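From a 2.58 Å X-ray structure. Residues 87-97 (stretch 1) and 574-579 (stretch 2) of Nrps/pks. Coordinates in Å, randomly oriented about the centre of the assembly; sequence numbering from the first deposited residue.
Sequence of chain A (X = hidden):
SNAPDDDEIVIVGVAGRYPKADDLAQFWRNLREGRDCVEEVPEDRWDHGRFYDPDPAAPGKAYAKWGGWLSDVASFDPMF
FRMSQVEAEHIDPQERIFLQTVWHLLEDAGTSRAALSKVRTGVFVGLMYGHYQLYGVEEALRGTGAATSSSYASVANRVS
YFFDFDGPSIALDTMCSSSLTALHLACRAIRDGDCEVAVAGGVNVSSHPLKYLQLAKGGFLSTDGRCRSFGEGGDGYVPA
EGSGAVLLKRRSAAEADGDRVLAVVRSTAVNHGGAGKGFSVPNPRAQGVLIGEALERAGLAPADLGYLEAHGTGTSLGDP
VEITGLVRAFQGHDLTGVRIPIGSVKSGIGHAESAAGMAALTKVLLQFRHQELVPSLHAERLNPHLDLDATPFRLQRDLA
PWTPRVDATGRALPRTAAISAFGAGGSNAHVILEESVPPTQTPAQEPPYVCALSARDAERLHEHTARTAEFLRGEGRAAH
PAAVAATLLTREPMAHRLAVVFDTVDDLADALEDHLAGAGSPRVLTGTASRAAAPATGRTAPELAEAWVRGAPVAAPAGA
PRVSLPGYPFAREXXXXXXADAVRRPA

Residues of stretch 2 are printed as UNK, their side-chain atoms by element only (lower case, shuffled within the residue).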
ATOM      1  N   GLU A  87     -21.995  -7.414 -10.847  1.00 48.45           N
ATOM      2  CA  GLU A  87     -20.936  -6.891 -10.018  1.00 49.37           C
ATOM      3  C   GLU A  87     -19.577  -7.068 -10.735  1.00 46.92           C
ATOM      4  O   GLU A  87     -18.771  -6.150 -10.759  1.00 47.05           O
ATOM      5  CB  GLU A  87     -20.922  -7.541  -8.632  1.00 52.48           C
ATOM      6  CG  GLU A  87     -19.713  -7.112  -7.802  1.00 58.69           C
ATOM      7  CD  GLU A  87     -19.894  -7.243  -6.284  1.00 66.32           C
ATOM      8  OE1 GLU A  87     -20.555  -8.214  -5.797  1.00 72.36           O
ATOM      9  OE2 GLU A  87     -19.340  -6.362  -5.573  1.00 63.84           O
ATOM     10  N   ALA A  88     -19.336  -8.227 -11.331  1.00 44.69           N
ATOM     11  CA  ALA A  88     -18.054  -8.496 -11.972  1.00 44.49           C
ATOM     12  C   ALA A  88     -17.723  -7.499 -13.076  1.00 45.39           C
ATOM     13  O   ALA A  88     -16.584  -7.012 -13.145  1.00 44.75           O
ATOM     14  CB  ALA A  88     -17.993  -9.920 -12.526  1.00 43.27           C
ATOM     15  N   GLU A  89     -18.702  -7.205 -13.931  1.00 47.17           N
ATOM     16  CA  GLU A  89     -18.519  -6.228 -14.990  1.00 50.82           C
ATOM     17  C   GLU A  89     -18.070  -4.863 -14.455  1.00 45.61           C
ATOM     18  O   GLU A  89     -17.444  -4.103 -15.189  1.00 42.15           O
ATOM     19  CB  GLU A  89     -19.820  -5.984 -15.744  1.00 58.83           C
ATOM     20  CG  GLU A  89     -20.325  -7.112 -16.602  1.00 65.73           C
ATOM     21  CD  GLU A  89     -21.706  -6.828 -17.189  1.00 75.22           C
ATOM     22  OE1 GLU A  89     -22.121  -7.600 -18.087  1.00 79.84           O
ATOM     23  OE2 GLU A  89     -22.376  -5.845 -16.759  1.00 79.51           O
ATOM     24  N   HIS A  90     -18.423  -4.564 -13.206  1.00 42.68           N
ATOM     25  CA  HIS A  90     -18.254  -3.223 -12.648  1.00 46.10           C
ATOM     26  C   HIS A  90     -16.972  -3.097 -11.817  1.00 45.44           C
ATOM     27  O   HIS A  90     -16.639  -1.988 -11.387  1.00 46.91           O
ATOM     28  CB  HIS A  90     -19.511  -2.762 -11.843  1.00 46.64           C
ATOM     29  CG  HIS A  90     -20.658  -2.341 -12.711  1.00 51.15           C
ATOM     30  ND1 HIS A  90     -21.590  -3.232 -13.201  1.00 54.75           N
ATOM     31  CD2 HIS A  90     -20.998  -1.133 -13.217  1.00 55.01           C
ATOM     32  CE1 HIS A  90     -22.456  -2.595 -13.967  1.00 55.66           C
ATOM     33  NE2 HIS A  90     -22.120  -1.319 -13.994  1.00 57.88           N
ATOM     34  N   ILE A  91     -16.255  -4.202 -11.585  1.00 44.41           N
ATOM     35  CA  ILE A  91     -14.945  -4.088 -10.978  1.00 45.26           C
ATOM     36  C   ILE A  91     -13.815  -4.427 -11.938  1.00 43.25           C
ATOM     37  O   ILE A  91     -13.985  -5.181 -12.893  1.00 37.95           O
ATOM     38  CB  ILE A  91     -14.807  -4.905  -9.699  1.00 47.43           C
ATOM     39  CG1 ILE A  91     -14.578  -6.353 -10.045  1.00 50.51           C
ATOM     40  CG2 ILE A  91     -16.047  -4.713  -8.852  1.00 48.94           C
ATOM     41  CD1 ILE A  91     -14.418  -7.251  -8.842  1.00 54.64           C
ATOM     42  N   ASP A  92     -12.667  -3.823 -11.623  1.00 43.51           N
ATOM     43  CA  ASP A  92     -11.446  -3.840 -12.414  1.00 43.30           C
ATOM     44  C   ASP A  92     -10.988  -5.263 -12.596  1.00 41.40           C
ATOM     45  O   ASP A  92     -11.041  -6.025 -11.655  1.00 45.07           O
ATOM     46  CB  ASP A  92     -10.369  -3.077 -11.635  1.00 44.66           C
ATOM     47  CG  ASP A  92      -9.210  -2.647 -12.491  1.00 46.18           C
ATOM     48  OD1 ASP A  92      -8.581  -3.503 -13.159  1.00 43.77           O
ATOM     49  OD2 ASP A  92      -8.917  -1.430 -12.467  1.00 46.40           O
ATOM     50  N   PRO A  93     -10.498  -5.626 -13.791  1.00 38.53           N
ATOM     51  CA  PRO A  93      -9.996  -6.965 -14.011  1.00 38.03           C
ATOM     52  C   PRO A  93      -8.795  -7.324 -13.155  1.00 39.09           C
ATOM     53  O   PRO A  93      -8.513  -8.478 -12.968  1.00 43.01           O
ATOM     54  CB  PRO A  93      -9.624  -6.959 -15.504  1.00 37.55           C
ATOM     55  CG  PRO A  93      -9.591  -5.565 -15.904  1.00 36.21           C
ATOM     56  CD  PRO A  93     -10.601  -4.895 -15.052  1.00 37.22           C
ATOM     57  N   GLN A  94      -8.098  -6.339 -12.617  1.00 41.66           N
ATOM     58  CA  GLN A  94      -7.016  -6.609 -11.678  1.00 39.99           C
ATOM     59  C   GLN A  94      -7.568  -7.344 -10.460  1.00 39.78           C
ATOM     60  O   GLN A  94      -6.978  -8.302 -10.017  1.00 41.95           O
ATOM     61  CB  GLN A  94      -6.278  -5.312 -11.300  1.00 38.39           C
ATOM     62  CG  GLN A  94      -5.634  -4.658 -12.519  1.00 39.82           C
ATOM     63  CD  GLN A  94      -4.967  -3.292 -12.285  1.00 40.11           C
ATOM     64  OE1 GLN A  94      -4.117  -2.867 -13.093  1.00 41.43           O
ATOM     65  NE2 GLN A  94      -5.353  -2.601 -11.225  1.00 36.65           N
ATOM     66  N   GLU A  95      -8.691  -6.905  -9.922  1.00 39.30           N
ATOM     67  CA  GLU A  95      -9.298  -7.589  -8.769  1.00 41.10           C
ATOM     68  C   GLU A  95      -9.708  -9.029  -9.111  1.00 39.45           C
ATOM     69  O   GLU A  95      -9.475  -9.950  -8.383  1.00 37.23           O
ATOM     70  CB  GLU A  95     -10.515  -6.804  -8.303  1.00 43.26           C
ATOM     71  CG  GLU A  95     -11.142  -7.284  -7.005  1.00 48.47           C
ATOM     72  CD  GLU A  95     -12.153  -6.286  -6.409  1.00 52.91           C
ATOM     73  OE1 GLU A  95     -12.510  -5.265  -7.040  1.00 53.57           O
ATOM     74  OE2 GLU A  95     -12.617  -6.531  -5.288  1.00 60.34           O
ATOM     75  N   ARG A  96     -10.251  -9.224 -10.280  1.00 38.84           N
ATOM     76  CA  ARG A  96     -10.733 -10.527 -10.642  1.00 39.69           C
ATOM     77  C   ARG A  96      -9.618 -11.513 -10.918  1.00 38.50           C
ATOM     78  O   ARG A  96      -9.654 -12.666 -10.502  1.00 35.98           O
ATOM     79  CB  ARG A  96     -11.575 -10.394 -11.883  1.00 42.06           C
ATOM     80  CG  ARG A  96     -12.694  -9.349 -11.762  1.00 43.55           C
ATOM     81  CD  ARG A  96     -13.546  -9.376 -13.004  1.00 42.02           C
ATOM     82  NE  ARG A  96     -13.677  -8.074 -13.621  1.00 39.20           N
ATOM     83  CZ  ARG A  96     -13.671  -7.865 -14.923  1.00 37.79           C
ATOM     84  NH1 ARG A  96     -13.455  -8.849 -15.794  1.00 39.39           N
ATOM     85  NH2 ARG A  96     -13.860  -6.649 -15.355  1.00 38.79           N
ATOM     86  N   ILE A  97      -8.626 -11.051 -11.653  1.00 38.82           N
ATOM     87  CA  ILE A  97      -7.528 -11.899 -12.049  1.00 36.73           C
ATOM     88  C   ILE A  97      -6.689 -12.287 -10.855  1.00 34.99           C
ATOM     89  O   ILE A  97      -6.233 -13.431 -10.741  1.00 35.89           O
ATOM     90  CB  ILE A  97      -6.701 -11.194 -13.110  1.00 37.91           C
ATOM     91  CG1 ILE A  97      -7.524 -11.204 -14.399  1.00 39.59           C
ATOM     92  CG2 ILE A  97      -5.354 -11.882 -13.284  1.00 38.41           C
ATOM     93  CD1 ILE A  97      -6.845 -10.535 -15.566  1.00 41.84           C
ATOM     94  N   UNK A 574     -17.220 -13.703 -19.998  1.00 53.05           N
ATOM     95  CA  UNK A 574     -16.893 -12.330 -20.315  1.00 49.38           C
ATOM     96  C   UNK A 574     -17.521 -11.415 -19.258  1.00 48.32           C
ATOM     97  O   UNK A 574     -18.698 -11.516 -18.960  1.00 51.95           O
ATOM     98  n   UNK A 574     -14.658  -9.172 -24.051  1.00 56.09           N
ATOM     99  n   UNK A 574     -16.947  -8.924 -23.831  1.00 55.72           N
ATOM    100  c   UNK A 574     -17.383 -12.025 -21.719  1.00 49.51           C
ATOM    101  n   UNK A 574     -15.629  -7.094 -24.177  1.00 58.42           N
ATOM    102  c   UNK A 574     -17.221 -10.336 -23.607  1.00 54.59           C
ATOM    103  c   UNK A 574     -15.745  -8.404 -24.021  1.00 57.07           C
ATOM    104  c   UNK A 574     -17.288 -10.574 -22.096  1.00 54.90           C
ATOM    105  N   UNK A 575     -16.714 -10.571 -18.645  1.00 44.92           N
ATOM    106  CA  UNK A 575     -17.206  -9.539 -17.735  1.00 45.92           C
ATOM    107  C   UNK A 575     -16.481  -8.243 -18.087  1.00 45.40           C
ATOM    108  O   UNK A 575     -15.347  -7.960 -17.653  1.00 42.48           O
ATOM    109  c   UNK A 575     -16.982  -9.914 -16.261  1.00 47.14           C
ATOM    110  s   UNK A 575     -17.592 -11.567 -15.828  1.00 51.38           S
ATOM    111  N   UNK A 576     -17.121  -7.487 -18.962  1.00 46.95           N
ATOM    112  CA  UNK A 576     -16.564  -6.234 -19.422  1.00 47.85           C
ATOM    113  C   UNK A 576     -17.736  -5.307 -19.503  1.00 48.24           C
ATOM    114  O   UNK A 576     -18.792  -5.707 -19.986  1.00 49.35           O
ATOM    115  c   UNK A 576     -12.751  -4.247 -20.917  1.00 47.87           C
ATOM    116  c   UNK A 576     -13.450  -5.349 -20.371  1.00 49.91           C
ATOM    117  c   UNK A 576     -11.504  -5.797 -19.020  1.00 48.62           C
ATOM    118  c   UNK A 576     -14.746  -5.385 -21.002  1.00 50.44           C
ATOM    119  c   UNK A 576     -14.773  -4.334 -21.857  1.00 51.52           C
ATOM    120  n   UNK A 576     -13.582  -3.658 -21.825  1.00 50.59           N
ATOM    121  c   UNK A 576     -10.841  -4.693 -19.598  1.00 46.45           C
ATOM    122  c   UNK A 576     -15.865  -6.395 -20.768  1.00 48.15           C
ATOM    123  c   UNK A 576     -12.814  -6.137 -19.404  1.00 49.27           C
ATOM    124  c   UNK A 576     -11.450  -3.915 -20.545  1.00 45.39           C
ATOM    125  N   UNK A 577     -17.583  -4.096 -18.978  1.00 49.03           N
ATOM    126  CA  UNK A 577     -18.691  -3.174 -18.982  1.00 51.73           C
ATOM    127  C   UNK A 577     -19.111  -3.031 -20.450  1.00 54.32           C
ATOM    128  O   UNK A 577     -18.277  -3.138 -21.344  1.00 59.38           O
ATOM    129  c   UNK A 577     -19.463  -0.917 -17.978  1.00 50.37           C
ATOM    130  c   UNK A 577     -20.204  -1.390 -16.731  1.00 49.83           C
ATOM    131  c   UNK A 577     -18.983   0.508 -17.779  1.00 49.35           C
ATOM    132  c   UNK A 577     -18.298  -1.840 -18.356  1.00 50.79           C
ATOM    133  N   UNK A 578     -20.415  -2.905 -20.720  1.00 58.19           N
ATOM    134  CA  UNK A 578     -20.800  -2.697 -22.128  1.00 57.95           C
ATOM    135  C   UNK A 578     -20.407  -1.330 -22.626  1.00 57.01           C
ATOM    136  O   UNK A 578     -20.049  -1.181 -23.802  1.00 52.95           O
ATOM    137  c   UNK A 578     -22.525  -3.814 -20.971  1.00 60.16           C
ATOM    138  c   UNK A 578     -21.565  -3.346 -19.912  1.00 59.38           C
ATOM    139  c   UNK A 578     -22.306  -2.839 -22.088  1.00 59.16           C
ATOM    140  N   UNK A 579     -20.443  -0.351 -21.717  1.00 58.58           N
ATOM    141  CA  UNK A 579     -19.982   1.018 -22.014  1.00 57.78           C
ATOM    142  C   UNK A 579     -18.485   1.120 -22.410  1.00 61.01           C
ATOM    143  O   UNK A 579     -18.073   2.096 -23.059  1.00 58.67           O
ATOM    144  c   UNK A 579     -20.276   1.922 -20.844  1.00 54.78           C
TER
HETATM  145  O   HOH W   1     -20.070  -8.499 -19.906  1.00 45.70           O

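Position 574 carries seven side-chain atoms. Three carbons run in line to a nitrogen, and then comes a carbon holding two more nitrogens. That is a guanidinium on an extended chain. The CA-to-CB bond points away from stretch 1, and no side-chain atom comes within contact distance of it. The residue is arginine, R574.

Position 575 has two side-chain atoms, one carbon and then one sulfur. The CA-to-CB bond points toward stretch 1. Its sulfur lies 3.7 Å from the CB of A88, an apolar contact. Its CB lies over one face of the R96 guanidinium, 3.7 Å from R96 NH1. A single sulfur ending the chain makes this cysteine, C575. The backbone takes part as well: R96 NH1 donates a weak hydrogen bond to C575 O at 2.8 Å.

Position 576 has ten side-chain atoms. One carbon leads to fused five- and six-membered rings, with one nitrogen in the five-membered ring. The CA-to-CB bond points away, but the end of the side chain comes nearer. A carbon of the six-membered ring sits 3.7 Å from P93 CG. The indole identifies tryptophan, W576, and the ring carbon is CZ3. W576 CE3 lies 4.2 Å from R96 NH2, at the edge of the guanidinium. Water 1 donates to E89 OE1 at 2.9 Å and accepts from W576 N at 3.3 Å, so it bridges the two stretches.

Position 577 has four side-chain carbons, forked at the second. One branch end lies over a face of the H90 ring, 3.3 Å from H90 NE2. The fork at the second carbon means leucine, L577. Its CD1 is 3.7 Å from the centroid of the H90 ring and 25° off the normal, a CH-pi contact.

Position 578 has three side-chain carbons that close a ring onto the backbone nitrogen. The ring carbon bonded to that nitrogen lies 4.1 Å from E89 OE2. This is proline, P578, and that carbon is CD.

Position 579 has one side-chain carbon and does not reach stretch 1. It is alanine, A579.

The contact joins residues at least 479 positions apart and buries 403 Å² in all. It is mostly packing: C575 on A88, W576 on P93 and L577 on H90. R96 is held within its own stretch by bonds from NE and NH2 to I91 O, at 3.0 and 2.9 Å. This places its guanidinium beside C575, where NH1 reaches the backbone oxygen.

Stretch 2 574-579: RCWLPA
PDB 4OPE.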